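CYTH domain-containing protein (Pyrococcus horikoshii, PDB 2DC4) is of unknown function but, as a dimeric CYTH-domain protein related to class IV adenylate cyclases, probably binds a triphosphate-bearing compound inside its antiparallel beta barrel. Local coordinates at residues I139-A144 against L149-V154; F36-P39 against L43-V46; E113-E118 against K157-L162; G53-T58 against Q78-A83; D13-I18 against W103-N108. All blocks are in the same frame, centred on the assembly; numbering follows the deposited sequence.

Interaction 1. Residues I139-A144 against L149-V154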
# COMPACT_ATOMS: atom_id res chain seq x y z
N ILE A 139 14.45 -27.02 14.24
CA ILE A 139 13.14 -27.61 13.99
C ILE A 139 12.97 -27.86 12.50
O ILE A 139 12.49 -28.91 12.08
CB ILE A 139 12.00 -26.69 14.48
CG1 ILE A 139 12.04 -26.59 16.00
CG2 ILE A 139 10.66 -27.22 14.00
CD1 ILE A 139 11.02 -25.61 16.57
N ILE A 140 13.38 -26.88 11.69
CA ILE A 140 13.27 -27.01 10.25
C ILE A 140 14.07 -28.21 9.77
O ILE A 140 13.59 -28.98 8.95
CB ILE A 140 13.78 -25.73 9.54
CG1 ILE A 140 12.75 -24.61 9.73
CG2 ILE A 140 14.02 -26.01 8.05
CD1 ILE A 140 13.16 -23.27 9.17
N TRP A 141 15.28 -28.37 10.29
CA TRP A 141 16.09 -29.51 9.85
C TRP A 141 15.57 -30.87 10.32
O TRP A 141 15.74 -31.86 9.62
CB TRP A 141 17.56 -29.28 10.23
CG TRP A 141 18.21 -28.40 9.21
CD1 TRP A 141 18.47 -27.06 9.32
CD2 TRP A 141 18.54 -28.77 7.86
NE1 TRP A 141 18.93 -26.57 8.12
CE2 TRP A 141 18.98 -27.60 7.21
CE3 TRP A 141 18.49 -29.97 7.15
CZ2 TRP A 141 19.38 -27.60 5.87
CZ3 TRP A 141 18.89 -29.97 5.81
CH2 TRP A 141 19.33 -28.79 5.19
N ASP A 142 14.92 -30.93 11.48
CA ASP A 142 14.37 -32.20 11.93
C ASP A 142 13.25 -32.60 10.97
O ASP A 142 13.10 -33.77 10.61
CB ASP A 142 13.81 -32.10 13.35
CG ASP A 142 14.89 -32.14 14.41
OD1 ASP A 142 15.90 -32.85 14.20
OD2 ASP A 142 14.73 -31.48 15.46
N VAL A 143 12.47 -31.60 10.55
CA VAL A 143 11.38 -31.84 9.61
C VAL A 143 11.95 -32.20 8.23
O VAL A 143 11.48 -33.13 7.59
CB VAL A 143 10.50 -30.57 9.45
CG1 VAL A 143 9.43 -30.81 8.39
CG2 VAL A 143 9.86 -30.23 10.78
N ALA A 144 12.96 -31.47 7.79
CA ALA A 144 13.56 -31.73 6.48
C ALA A 144 14.06 -33.18 6.38
O ALA A 144 13.79 -33.86 5.39
CB ALA A 144 14.72 -30.76 6.23
N LEU A 149 15.16 -34.96 3.01
CA LEU A 149 15.95 -33.91 2.40
C LEU A 149 17.29 -33.80 3.12
O LEU A 149 17.39 -34.16 4.29
CB LEU A 149 15.19 -32.59 2.49
CG LEU A 149 13.86 -32.61 1.71
CD1 LEU A 149 13.02 -31.40 2.07
CD2 LEU A 149 14.15 -32.63 0.22
N LYS A 150 18.30 -33.31 2.41
CA LYS A 150 19.64 -33.15 2.95
C LYS A 150 20.18 -31.75 2.64
O LYS A 150 19.56 -30.99 1.90
CB LYS A 150 20.58 -34.20 2.36
CG LYS A 150 20.18 -35.63 2.64
CD LYS A 150 21.16 -36.62 2.04
CE LYS A 150 21.16 -36.56 0.52
NZ LYS A 150 22.06 -37.59 -0.07
N GLU A 151 21.35 -31.43 3.18
CA GLU A 151 21.95 -30.12 2.93
C GLU A 151 22.22 -29.86 1.45
O GLU A 151 22.14 -28.72 1.00
CB GLU A 151 23.24 -29.97 3.74
CG GLU A 151 23.00 -29.89 5.23
CD GLU A 151 24.28 -29.82 6.03
OE1 GLU A 151 25.11 -28.93 5.74
OE2 GLU A 151 24.46 -30.65 6.95
N GLU A 152 22.54 -30.90 0.69
CA GLU A 152 22.83 -30.71 -0.73
C GLU A 152 21.58 -30.29 -1.51
O GLU A 152 21.69 -29.83 -2.64
CB GLU A 152 23.41 -31.99 -1.36
CG GLU A 152 22.52 -33.22 -1.26
CD GLU A 152 23.07 -34.42 -2.01
OE1 GLU A 152 24.31 -34.60 -2.05
OE2 GLU A 152 22.26 -35.21 -2.56
N ASP A 153 20.42 -30.46 -0.89
CA ASP A 153 19.15 -30.12 -1.53
C ASP A 153 18.78 -28.65 -1.35
O ASP A 153 17.85 -28.16 -2.00
CB ASP A 153 18.02 -30.97 -0.95
CG ASP A 153 18.20 -32.45 -1.21
OD1 ASP A 153 17.99 -33.25 -0.28
OD2 ASP A 153 18.55 -32.81 -2.36
N VAL A 154 19.49 -27.97 -0.47
CA VAL A 154 19.19 -26.57 -0.20
C VAL A 154 19.48 -25.63 -1.36
O VAL A 154 20.46 -25.80 -2.09
CB VAL A 154 19.97 -26.08 1.05
CG1 VAL A 154 19.75 -24.58 1.26
CG2 VAL A 154 19.51 -26.85 2.28
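The indole of Trp141 meets the segment 149-154 with the outer rim of its six-membered ring. At that rim, near the ring plane, sit a methyl of Val154, with CG2 3.5 Å from Trp141 CH2, and the backbone of Lys150, whose atom C is 3.9 Å from Trp141 CZ3 (Lys150 C to Trp141 CZ3). Glu151 comes in obliquely, its CA 3.7 Å from Trp141 CH2 and its CG touching the same ring carbon. Phe7 of strand 2-8 adds an edge-to-face ring contact to the indole. Trp141 and Val154 cross at about a right angle; with CG1 of Val154 opposite its own backbone N (chi1 175°), the other methyl, CG2, is the one turned to the ring.

These residues belong to helix 133-146 and the chain that leaves it. The helix packs through Ile140 and Ala144 on strands 2-8 and 121-128 of the CYTH barrel, and the segment 149-154 turns off crosswise past the end of the helix. One backbone bond ties this turn: Leu149 N donates to Ala144 O at 3.0 Å, with an N-H...O angle of 162°. Next to it the CB atoms of Ala144 and Leu149 lie 4.2 Å apart, and Leu149 continues onto Leu124 and Val9. Farther along, the short 3-10 turn 151-153 is braced by Asp153, whose OD1 accepts from Lys150 N at 2.7 Å on the anti side of the carboxylate.

Interaction 2. Residues F36-P39 against L43-V46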
# COMPACT_ATOMS: atom_id res chain seq x y z
N PHE A 36 10.59 -4.89 -7.18
CA PHE A 36 11.18 -3.59 -7.44
C PHE A 36 12.58 -3.59 -6.86
O PHE A 36 12.79 -3.99 -5.71
CB PHE A 36 10.33 -2.49 -6.81
CG PHE A 36 9.06 -2.23 -7.55
CD1 PHE A 36 9.06 -1.41 -8.67
CD2 PHE A 36 7.88 -2.84 -7.16
CE1 PHE A 36 7.89 -1.20 -9.40
CE2 PHE A 36 6.70 -2.64 -7.88
CZ PHE A 36 6.71 -1.82 -9.01
N GLU A 37 13.55 -3.15 -7.65
CA GLU A 37 14.94 -3.14 -7.23
C GLU A 37 15.28 -2.17 -6.09
O GLU A 37 15.06 -0.96 -6.19
CB GLU A 37 15.85 -2.87 -8.43
CG GLU A 37 17.32 -2.80 -8.09
CD GLU A 37 18.21 -2.95 -9.31
OE1 GLU A 37 17.92 -2.32 -10.35
OE2 GLU A 37 19.21 -3.70 -9.23
N LEU A 38 15.81 -2.73 -5.02
CA LEU A 38 16.21 -1.96 -3.85
C LEU A 38 17.67 -2.29 -3.60
O LEU A 38 18.18 -3.29 -4.10
CB LEU A 38 15.41 -2.37 -2.62
CG LEU A 38 13.92 -2.05 -2.57
CD1 LEU A 38 13.36 -2.48 -1.22
CD2 LEU A 38 13.70 -0.56 -2.79
N PRO A 39 18.37 -1.45 -2.82
CA PRO A 39 19.77 -1.76 -2.55
C PRO A 39 19.85 -3.00 -1.67
O PRO A 39 18.96 -3.26 -0.87
CB PRO A 39 20.26 -0.50 -1.84
CG PRO A 39 19.04 -0.03 -1.11
CD PRO A 39 17.96 -0.21 -2.15
N LEU A 43 14.35 -6.22 -0.25
CA LEU A 43 13.43 -6.68 -1.29
C LEU A 43 12.11 -5.94 -1.19
O LEU A 43 11.67 -5.59 -0.09
CB LEU A 43 13.15 -8.17 -1.13
CG LEU A 43 14.31 -9.17 -1.25
CD1 LEU A 43 13.83 -10.54 -0.79
CD2 LEU A 43 14.79 -9.22 -2.69
N LEU A 44 11.47 -5.71 -2.33
CA LEU A 44 10.17 -5.04 -2.37
C LEU A 44 9.35 -5.65 -3.49
O LEU A 44 9.82 -5.74 -4.63
CB LEU A 44 10.32 -3.54 -2.62
CG LEU A 44 9.01 -2.74 -2.73
CD1 LEU A 44 8.22 -2.84 -1.43
CD2 LEU A 44 9.33 -1.28 -3.05
N ARG A 45 8.13 -6.05 -3.19
CA ARG A 45 7.30 -6.62 -4.23
C ARG A 45 5.83 -6.38 -3.97
O ARG A 45 5.41 -6.12 -2.84
CB ARG A 45 7.52 -8.13 -4.34
CG ARG A 45 6.92 -8.89 -3.18
CD ARG A 45 7.18 -10.39 -3.22
NE ARG A 45 6.58 -11.02 -2.04
CZ ARG A 45 7.16 -11.99 -1.34
NH1 ARG A 45 8.35 -12.45 -1.69
NH2 ARG A 45 6.54 -12.49 -0.28
N VAL A 46 5.05 -6.46 -5.04
CA VAL A 46 3.61 -6.33 -4.97
C VAL A 46 3.11 -7.69 -5.42
O VAL A 46 3.41 -8.13 -6.54
CB VAL A 46 3.06 -5.27 -5.93
CG1 VAL A 46 1.54 -5.34 -5.96
CG2 VAL A 46 3.52 -3.88 -5.50
O HOH W 1 13.24 -6.47 -4.79
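Phe36 and Leu44 are joined by one direct backbone hydrogen bond, Phe36 N to Leu44 O, 2.8 Å long and nearly straight at 165°. A water links the neighbouring polar pair: it donates to Phe36 O at 2.7 Å and accepts from Leu44 N at 3.1 Å, so it stands in where the two chains have drawn apart.

The apolar contacts lie beside these bonds. Leu38 reaches back with CD1, which rests 3.5 Å from Leu44 CB and also touches the carbonyl carbon of Leu43. Leu44 holds its CG opposite the backbone N (chi1 178°), and its CD2 comes to 4.1 Å from Phe36 CB. Beyond it the edge of the Phe36 ring meets Val46, CE2 to CG2, at 4.2 Å. Helix 80-89 packs on this same group, with Phe87 against both Phe36 and Leu44, while Leu90 and Leu86 of the second subunit reach Leu38 and Leu44.

This is the frayed end of a beta-hairpin, with a water inserted between the backbones: strands 24-36 and 42-49 of the CYTH barrel part here as the chain enters its connecting turn, close to the dimer interface.

Interaction 3. Residues E113-E118 against K157-L162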
# COMPACT_ATOMS: atom_id res chain seq x y z
N GLU A 113 5.63 -24.68 2.18
CA GLU A 113 5.16 -23.97 1.00
C GLU A 113 5.81 -24.69 -0.18
O GLU A 113 7.00 -24.53 -0.43
CB GLU A 113 5.58 -22.50 1.02
CG GLU A 113 5.15 -21.74 2.28
CD GLU A 113 5.44 -20.26 2.20
OE1 GLU A 113 6.54 -19.87 1.74
OE2 GLU A 113 4.57 -19.47 2.63
N LEU A 114 5.02 -25.50 -0.88
CA LEU A 114 5.51 -26.25 -2.03
C LEU A 114 5.20 -25.41 -3.25
O LEU A 114 4.04 -25.24 -3.63
CB LEU A 114 4.80 -27.60 -2.11
CG LEU A 114 5.25 -28.56 -3.22
CD1 LEU A 114 6.77 -28.68 -3.21
CD2 LEU A 114 4.59 -29.92 -3.01
N ASN A 115 6.25 -24.89 -3.87
CA ASN A 115 6.11 -24.00 -5.01
C ASN A 115 6.50 -24.52 -6.38
O ASN A 115 7.59 -25.06 -6.55
CB ASN A 115 6.93 -22.73 -4.77
CG ASN A 115 6.56 -22.05 -3.47
OD1 ASN A 115 5.42 -21.65 -3.28
ND2 ASN A 115 7.54 -21.93 -2.58
N ARG A 116 5.61 -24.33 -7.35
CA ARG A 116 5.91 -24.69 -8.73
C ARG A 116 6.11 -23.31 -9.35
O ARG A 116 5.14 -22.61 -9.66
CB ARG A 116 4.74 -25.44 -9.36
CG ARG A 116 4.31 -26.65 -8.55
CD ARG A 116 3.78 -27.77 -9.41
NE ARG A 116 4.87 -28.49 -10.07
CZ ARG A 116 4.69 -29.55 -10.85
NH1 ARG A 116 3.47 -30.02 -11.06
NH2 ARG A 116 5.73 -30.16 -11.39
N VAL A 117 7.37 -22.93 -9.50
CA VAL A 117 7.74 -21.59 -9.99
C VAL A 117 8.02 -21.55 -11.49
O VAL A 117 8.91 -22.21 -12.02
CB VAL A 117 9.00 -21.12 -9.25
CG1 VAL A 117 9.29 -19.66 -9.63
CG2 VAL A 117 8.81 -21.21 -7.76
N GLU A 118 7.20 -20.73 -12.20
CA GLU A 118 7.41 -20.53 -13.64
C GLU A 118 8.86 -20.09 -13.94
O GLU A 118 9.43 -19.22 -13.29
CB GLU A 118 6.38 -19.50 -14.15
CG GLU A 118 4.96 -20.09 -14.29
CD GLU A 118 4.04 -19.14 -15.05
OE1 GLU A 118 2.85 -19.14 -14.78
OE2 GLU A 118 4.50 -18.47 -15.98
N LYS A 157 19.51 -19.20 -3.21
CA LYS A 157 19.00 -18.11 -4.02
C LYS A 157 17.52 -17.78 -3.83
O LYS A 157 16.70 -18.65 -3.58
CB LYS A 157 19.25 -18.39 -5.50
CG LYS A 157 20.72 -18.39 -5.90
CD LYS A 157 20.88 -18.59 -7.40
CE LYS A 157 22.33 -18.43 -7.84
NZ LYS A 157 22.47 -18.55 -9.32
N LEU A 158 17.21 -16.49 -3.95
CA LEU A 158 15.84 -16.02 -3.82
C LEU A 158 15.12 -16.31 -5.13
O LEU A 158 15.75 -16.45 -6.17
CB LEU A 158 15.83 -14.51 -3.56
CG LEU A 158 16.69 -14.04 -2.38
CD1 LEU A 158 16.73 -12.52 -2.35
CD2 LEU A 158 16.12 -14.60 -1.08
N TYR A 159 13.79 -16.39 -5.09
CA TYR A 159 13.03 -16.67 -6.29
C TYR A 159 13.26 -15.64 -7.39
O TYR A 159 13.30 -15.99 -8.57
CB TYR A 159 11.54 -16.76 -5.96
CG TYR A 159 11.18 -18.03 -5.24
CD1 TYR A 159 10.43 -18.00 -4.06
CD2 TYR A 159 11.62 -19.27 -5.71
CE1 TYR A 159 10.13 -19.19 -3.37
CE2 TYR A 159 11.32 -20.45 -5.03
CZ TYR A 159 10.58 -20.40 -3.86
OH TYR A 159 10.32 -21.57 -3.18
N ILE A 160 13.43 -14.38 -7.01
CA ILE A 160 13.66 -13.35 -8.01
C ILE A 160 15.02 -13.54 -8.70
O ILE A 160 15.23 -13.10 -9.83
CB ILE A 160 13.53 -11.92 -7.38
CG1 ILE A 160 13.62 -10.84 -8.46
CG2 ILE A 160 14.60 -11.72 -6.31
CD1 ILE A 160 12.54 -10.96 -9.55
N GLU A 161 15.94 -14.24 -8.03
CA GLU A 161 17.26 -14.52 -8.60
C GLU A 161 17.24 -15.84 -9.40
O GLU A 161 18.10 -16.07 -10.25
CB GLU A 161 18.32 -14.63 -7.50
CG GLU A 161 18.42 -13.43 -6.56
CD GLU A 161 19.48 -13.61 -5.48
OE1 GLU A 161 19.46 -14.64 -4.76
OE2 GLU A 161 20.34 -12.71 -5.33
N LEU A 162 16.27 -16.70 -9.11
CA LEU A 162 16.16 -18.00 -9.76
C LEU A 162 15.45 -18.03 -11.11
O LEU A 162 15.76 -18.87 -11.95
CB LEU A 162 15.46 -19.00 -8.82
CG LEU A 162 16.26 -19.41 -7.59
CD1 LEU A 162 15.34 -19.99 -6.53
CD2 LEU A 162 17.34 -20.41 -8.00
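Tyr159 turns one side of its phenol toward strand 110-117, meeting Asn115 at the hydroxyl end and Val117 beside CE2. Its CG stands opposite its own carbonyl carbon (chi1 -73°), which carries the ring across from the start of helix 159-162. There the hydroxyl ends 2.9 Å from Asn115 ND2, with the amide and ring planes 85° apart. Asp125 OD2 is hydrogen-bonded to the same phenol oxygen, and Asn115 OD1 to Arg102 NE, which fixes which way the amide faces. Val117 has CG1 opposite its backbone N (chi1 -173°), leaving CG2 to meet the ring obliquely, 3.8 Å from Tyr159 CE2. A leucine in place of Tyr159 would probably leave Asp125 OD2 without its phenol partner and open a gap beside Val117.

The helix start is itself secured: Leu158, at the N-cap position, gives its N-H to Glu161 OE1 at 3.0 Å, nearly straight. Lys6, of strand 2-8, lies against the Tyr159 ring in a cation-pi contact; with Arg102 and Asp125 it forms a cluster of charged side chains, consistent with the polar tunnel of CYTH proteins. The short C-terminal helix thus docks against strands 2-8, 110-117 and 121-128, with Leu162 resting on Phe123.

Interaction 4. Residues G53-T58 against Q78-A83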
# COMPACT_ATOMS: atom_id res chain seq x y z
N GLY A 53 -8.21 -13.45 -4.89
CA GLY A 53 -8.56 -12.04 -4.96
C GLY A 53 -7.81 -11.16 -3.97
O GLY A 53 -8.18 -10.01 -3.77
N LYS A 54 -6.76 -11.70 -3.36
CA LYS A 54 -5.97 -10.93 -2.38
C LYS A 54 -4.72 -10.31 -3.01
O LYS A 54 -4.15 -10.87 -3.94
CB LYS A 54 -5.55 -11.83 -1.22
CG LYS A 54 -6.68 -12.29 -0.32
CD LYS A 54 -7.23 -11.14 0.50
CE LYS A 54 -8.03 -11.65 1.69
NZ LYS A 54 -8.57 -10.53 2.51
N SER A 55 -4.31 -9.15 -2.49
CA SER A 55 -3.11 -8.47 -2.98
C SER A 55 -2.36 -7.92 -1.78
O SER A 55 -2.97 -7.55 -0.78
CB SER A 55 -3.47 -7.32 -3.93
OG SER A 55 -4.14 -7.81 -5.08
N TYR A 56 -1.03 -7.89 -1.89
CA TYR A 56 -0.19 -7.40 -0.80
C TYR A 56 1.02 -6.61 -1.26
O TYR A 56 1.48 -6.73 -2.40
CB TYR A 56 0.36 -8.57 0.04
CG TYR A 56 -0.69 -9.46 0.64
CD1 TYR A 56 -1.25 -10.50 -0.10
CD2 TYR A 56 -1.15 -9.24 1.93
CE1 TYR A 56 -2.27 -11.29 0.44
CE2 TYR A 56 -2.15 -10.02 2.48
CZ TYR A 56 -2.71 -11.04 1.73
OH TYR A 56 -3.73 -11.79 2.28
N ILE A 57 1.54 -5.78 -0.36
CA ILE A 57 2.78 -5.09 -0.62
C ILE A 57 3.67 -5.76 0.41
O ILE A 57 3.28 -5.89 1.57
CB ILE A 57 2.74 -3.58 -0.32
CG1 ILE A 57 1.89 -2.87 -1.37
CG2 ILE A 57 4.18 -3.03 -0.29
CD1 ILE A 57 1.81 -1.35 -1.19
N THR A 58 4.85 -6.21 -0.01
CA THR A 58 5.76 -6.85 0.93
C THR A 58 7.18 -6.31 0.82
O THR A 58 7.72 -6.14 -0.27
CB THR A 58 5.82 -8.38 0.70
OG1 THR A 58 6.44 -8.63 -0.56
CG2 THR A 58 4.44 -9.00 0.73
N GLN A 78 -5.86 -3.00 -1.59
CA GLN A 78 -7.01 -3.32 -2.43
C GLN A 78 -6.78 -3.11 -3.91
O GLN A 78 -7.62 -3.50 -4.73
CB GLN A 78 -8.22 -2.49 -1.99
CG GLN A 78 -8.67 -2.75 -0.56
CD GLN A 78 -8.95 -4.21 -0.28
OE1 GLN A 78 -9.79 -4.83 -0.93
NE2 GLN A 78 -8.24 -4.78 0.69
N ASP A 79 -5.65 -2.52 -4.28
CA ASP A 79 -5.36 -2.26 -5.68
C ASP A 79 -3.91 -2.55 -6.02
O ASP A 79 -3.04 -1.70 -5.87
CB ASP A 79 -5.71 -0.79 -6.00
CG ASP A 79 -5.36 -0.40 -7.42
OD1 ASP A 79 -5.11 -1.30 -8.25
OD2 ASP A 79 -5.33 0.82 -7.70
N PRO A 80 -3.63 -3.78 -6.49
CA PRO A 80 -2.25 -4.15 -6.84
C PRO A 80 -1.72 -3.38 -8.05
O PRO A 80 -0.53 -3.09 -8.14
CB PRO A 80 -2.36 -5.65 -7.10
CG PRO A 80 -3.77 -5.81 -7.62
CD PRO A 80 -4.56 -4.90 -6.70
N GLU A 81 -2.61 -3.05 -8.99
CA GLU A 81 -2.19 -2.31 -10.17
C GLU A 81 -1.75 -0.93 -9.72
O GLU A 81 -0.75 -0.39 -10.21
CB GLU A 81 -3.33 -2.17 -11.18
CG GLU A 81 -3.73 -3.44 -11.93
CD GLU A 81 -4.42 -4.47 -11.05
OE1 GLU A 81 -5.25 -4.07 -10.21
OE2 GLU A 81 -4.15 -5.68 -11.22
N GLY A 82 -2.51 -0.36 -8.79
CA GLY A 82 -2.18 0.96 -8.28
C GLY A 82 -0.89 0.95 -7.49
O GLY A 82 -0.11 1.89 -7.56
N ALA A 83 -0.65 -0.12 -6.74
CA ALA A 83 0.57 -0.22 -5.95
C ALA A 83 1.80 -0.31 -6.86
O ALA A 83 2.85 0.27 -6.58
CB ALA A 83 0.51 -1.44 -5.04
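Asp79 OD1 takes a bond from Gly82 N at 2.8 Å, coming from well above the carboxylate plane, and this cap on the first turn of helix 80-89 sets Pro80 against Ser55. Asp79 is the N-cap residue; Gly82 suits its spot, since a CB there would run into Asp79 OD2. Ser55 OG lies against the ring of Pro80, with three ring carbons close by: CG at 3.3 Å, CD at 3.4 Å and CB at 3.5 Å from that oxygen. The contact is van der Waals in kind. Ser55 holds OG opposite its carbonyl carbon (chi1 -62°), and its CB also meets the proline, 3.8 Å from Pro80 CB. Two residues along the strand, Ile57 sends its CD1 to Ala83, one helical turn after Pro80, 4.1 Å from Ala83 CB; with chi2 at -178° the isoleucine chain is drawn out to its full reach. Replacing Pro80 by a glycine would probably strip the serine of its apolar cover and leave the first helical turn freer to flex.

Ala83 also touches Val46 of strand 42-49, and Pro80 touches Lys48. Phe75 of the second subunit packs on Asp79 and Ala83, while its Leu86 reaches Ile57. The arrangement is that of a side-chain-capped helix N-terminus laid across neighbouring strands 42-49 and 54-62 of the CYTH barrel, at the edge where the two subunits meet.

Interaction 5. Residues D13-I18 against W103-N108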
# COMPACT_ATOMS: atom_id res chain seq x y z
N ASP A 13 6.91 -36.23 -5.58
CA ASP A 13 7.47 -37.02 -4.49
C ASP A 13 7.35 -36.34 -3.13
O ASP A 13 6.89 -36.95 -2.16
CB ASP A 13 8.95 -37.33 -4.77
CG ASP A 13 9.16 -38.05 -6.09
OD1 ASP A 13 8.43 -39.03 -6.36
OD2 ASP A 13 10.06 -37.65 -6.86
N ILE A 14 7.74 -35.07 -3.06
CA ILE A 14 7.68 -34.35 -1.79
C ILE A 14 6.25 -34.07 -1.32
O ILE A 14 5.99 -34.05 -0.12
CB ILE A 14 8.50 -33.05 -1.86
CG1 ILE A 14 8.92 -32.63 -0.45
CG2 ILE A 14 7.69 -31.95 -2.54
CD1 ILE A 14 9.93 -33.56 0.18
N LYS A 15 5.34 -33.85 -2.26
CA LYS A 15 3.94 -33.60 -1.91
C LYS A 15 3.44 -34.85 -1.19
O LYS A 15 2.78 -34.76 -0.15
CB LYS A 15 3.11 -33.34 -3.17
CG LYS A 15 1.63 -33.08 -2.91
CD LYS A 15 0.92 -32.67 -4.20
CE LYS A 15 -0.56 -32.38 -3.97
NZ LYS A 15 -1.33 -33.59 -3.56
N ARG A 16 3.77 -36.01 -1.75
CA ARG A 16 3.38 -37.28 -1.17
C ARG A 16 3.96 -37.44 0.24
O ARG A 16 3.27 -37.87 1.16
CB ARG A 16 3.85 -38.44 -2.06
CG ARG A 16 3.50 -39.81 -1.53
CD ARG A 16 3.82 -40.93 -2.53
NE ARG A 16 3.84 -40.47 -3.92
CZ ARG A 16 4.92 -40.49 -4.69
NH1 ARG A 16 6.08 -40.94 -4.22
NH2 ARG A 16 4.85 -40.05 -5.95
N LYS A 17 5.23 -37.08 0.41
CA LYS A 17 5.88 -37.19 1.71
C LYS A 17 5.26 -36.26 2.74
O LYS A 17 5.01 -36.66 3.88
CB LYS A 17 7.38 -36.87 1.61
CG LYS A 17 8.20 -37.92 0.87
CD LYS A 17 8.31 -39.22 1.66
CE LYS A 17 9.27 -39.11 2.84
NZ LYS A 17 9.53 -40.45 3.44
N ILE A 18 5.01 -35.01 2.35
CA ILE A 18 4.41 -34.05 3.27
C ILE A 18 3.05 -34.53 3.74
O ILE A 18 2.71 -34.42 4.92
CB ILE A 18 4.28 -32.67 2.59
CG1 ILE A 18 5.67 -32.04 2.42
CG2 ILE A 18 3.38 -31.75 3.42
CD1 ILE A 18 5.69 -30.83 1.51
N TRP A 103 1.38 -24.62 -2.90
CA TRP A 103 0.60 -25.57 -2.12
C TRP A 103 1.04 -25.33 -0.68
O TRP A 103 2.22 -25.47 -0.35
CB TRP A 103 0.95 -27.00 -2.52
CG TRP A 103 0.14 -27.54 -3.64
CD1 TRP A 103 -0.90 -28.42 -3.55
CD2 TRP A 103 0.29 -27.24 -5.03
NE1 TRP A 103 -1.39 -28.69 -4.80
CE2 TRP A 103 -0.68 -27.98 -5.72
CE3 TRP A 103 1.16 -26.41 -5.75
CZ2 TRP A 103 -0.82 -27.92 -7.11
CZ3 TRP A 103 1.03 -26.36 -7.14
CH2 TRP A 103 0.05 -27.11 -7.80
N ILE A 104 0.10 -24.96 0.18
CA ILE A 104 0.41 -24.67 1.58
C ILE A 104 -0.10 -25.77 2.50
O ILE A 104 -1.26 -26.17 2.42
CB ILE A 104 -0.22 -23.32 2.02
CG1 ILE A 104 0.23 -22.20 1.08
CG2 ILE A 104 0.16 -23.00 3.47
CD1 ILE A 104 -0.47 -20.87 1.30
N TYR A 105 0.78 -26.26 3.36
CA TYR A 105 0.45 -27.29 4.35
C TYR A 105 0.94 -26.79 5.70
O TYR A 105 1.92 -26.06 5.77
CB TYR A 105 1.15 -28.61 4.03
CG TYR A 105 0.70 -29.28 2.77
CD1 TYR A 105 -0.27 -30.28 2.78
CD2 TYR A 105 1.28 -28.94 1.54
CE1 TYR A 105 -0.66 -30.92 1.60
CE2 TYR A 105 0.90 -29.57 0.37
CZ TYR A 105 -0.07 -30.56 0.40
OH TYR A 105 -0.40 -31.21 -0.76
N LYS A 106 0.26 -27.19 6.78
CA LYS A 106 0.65 -26.76 8.11
C LYS A 106 0.81 -27.94 9.06
O LYS A 106 0.04 -28.91 9.00
CB LYS A 106 -0.39 -25.78 8.67
CG LYS A 106 -0.58 -24.53 7.83
CD LYS A 106 0.15 -23.33 8.43
CE LYS A 106 -0.58 -22.82 9.67
NZ LYS A 106 0.11 -21.65 10.28
N LEU A 107 1.81 -27.86 9.91
CA LEU A 107 2.10 -28.90 10.90
C LEU A 107 2.67 -28.19 12.13
O LEU A 107 3.84 -27.82 12.16
CB LEU A 107 3.11 -29.90 10.34
CG LEU A 107 3.32 -31.17 11.15
CD1 LEU A 107 2.02 -31.95 11.23
CD2 LEU A 107 4.40 -32.02 10.50
N ASN A 108 1.82 -27.99 13.13
CA ASN A 108 2.24 -27.30 14.34
C ASN A 108 2.75 -25.90 13.99
O ASN A 108 2.06 -25.14 13.31
CB ASN A 108 3.32 -28.10 15.07
CG ASN A 108 2.86 -29.50 15.42
OD1 ASN A 108 1.79 -29.69 15.99
ND2 ASN A 108 3.68 -30.50 15.08
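Ile18 sets a methyl over the face of the Tyr105 ring, while Lys15, one turn earlier, runs across the hydroxyl end of the same ring. Both side chains come from helix 11-21, which packs on strand 94-107 of the eight-stranded antiparallel CYTH barrel. The short segments run roughly alongside each other, with 29° between their directions and 10.9 Å between their axes.

The isoleucine contact is a CH-pi interaction. Its CG2 stands 4.0 Å from the centroid of the Tyr105 ring, 23° off the normal, displaced toward the rim so that CG is the nearest ring atom. The first torsion of Ile18 (chi1 -71°) places CG2 opposite the backbone N, facing the strand. Leu124 and Ala23 also touch this isoleucine.

Lys15 meets Tyr105 at about a right angle. Its chain is extended as far as CE and turns only at the last torsion, carrying NZ to a salt bridge with Glu19 OE2. The aliphatic part is what touches the strand: CG lies 3.5 Å from Tyr105 OH. Trp103, two residues before the tyrosine, meets the lysine obliquely and the ring of Phe11 edge-to-face; Tyr105 in turn meets the ring of Phe25. CE of Lys15 is thus shared between two aromatic side chains, 3.4 Å from Tyr105 OH and 3.9 Å from Trp103 NE1.

How the interactions relate
All five contacts lie within one CYTH domain, built on a single barrel. Interactions 2 and 4 adjoin, centres 14 Å apart, on neighbouring strands 42-49 and 54-62, and both reach the second subunit, so they mark the dimer side. Interactions 1 and 5, also 14 Å apart and touching through Leu149 and Ile14, involve helices 133-146 and 11-21, far from the dimer side; the centres of interactions 1 and 4 are 33 Å apart. Interaction 3 lies nearer the middle: it adjoins 5 through paired strands 110-117 and 94-107, and meets 2 where Leu158 packs on Leu43. Along the chain, interactions 2 and 4 are nested inside the loop closed by 5, and 1 inside that closed by 3.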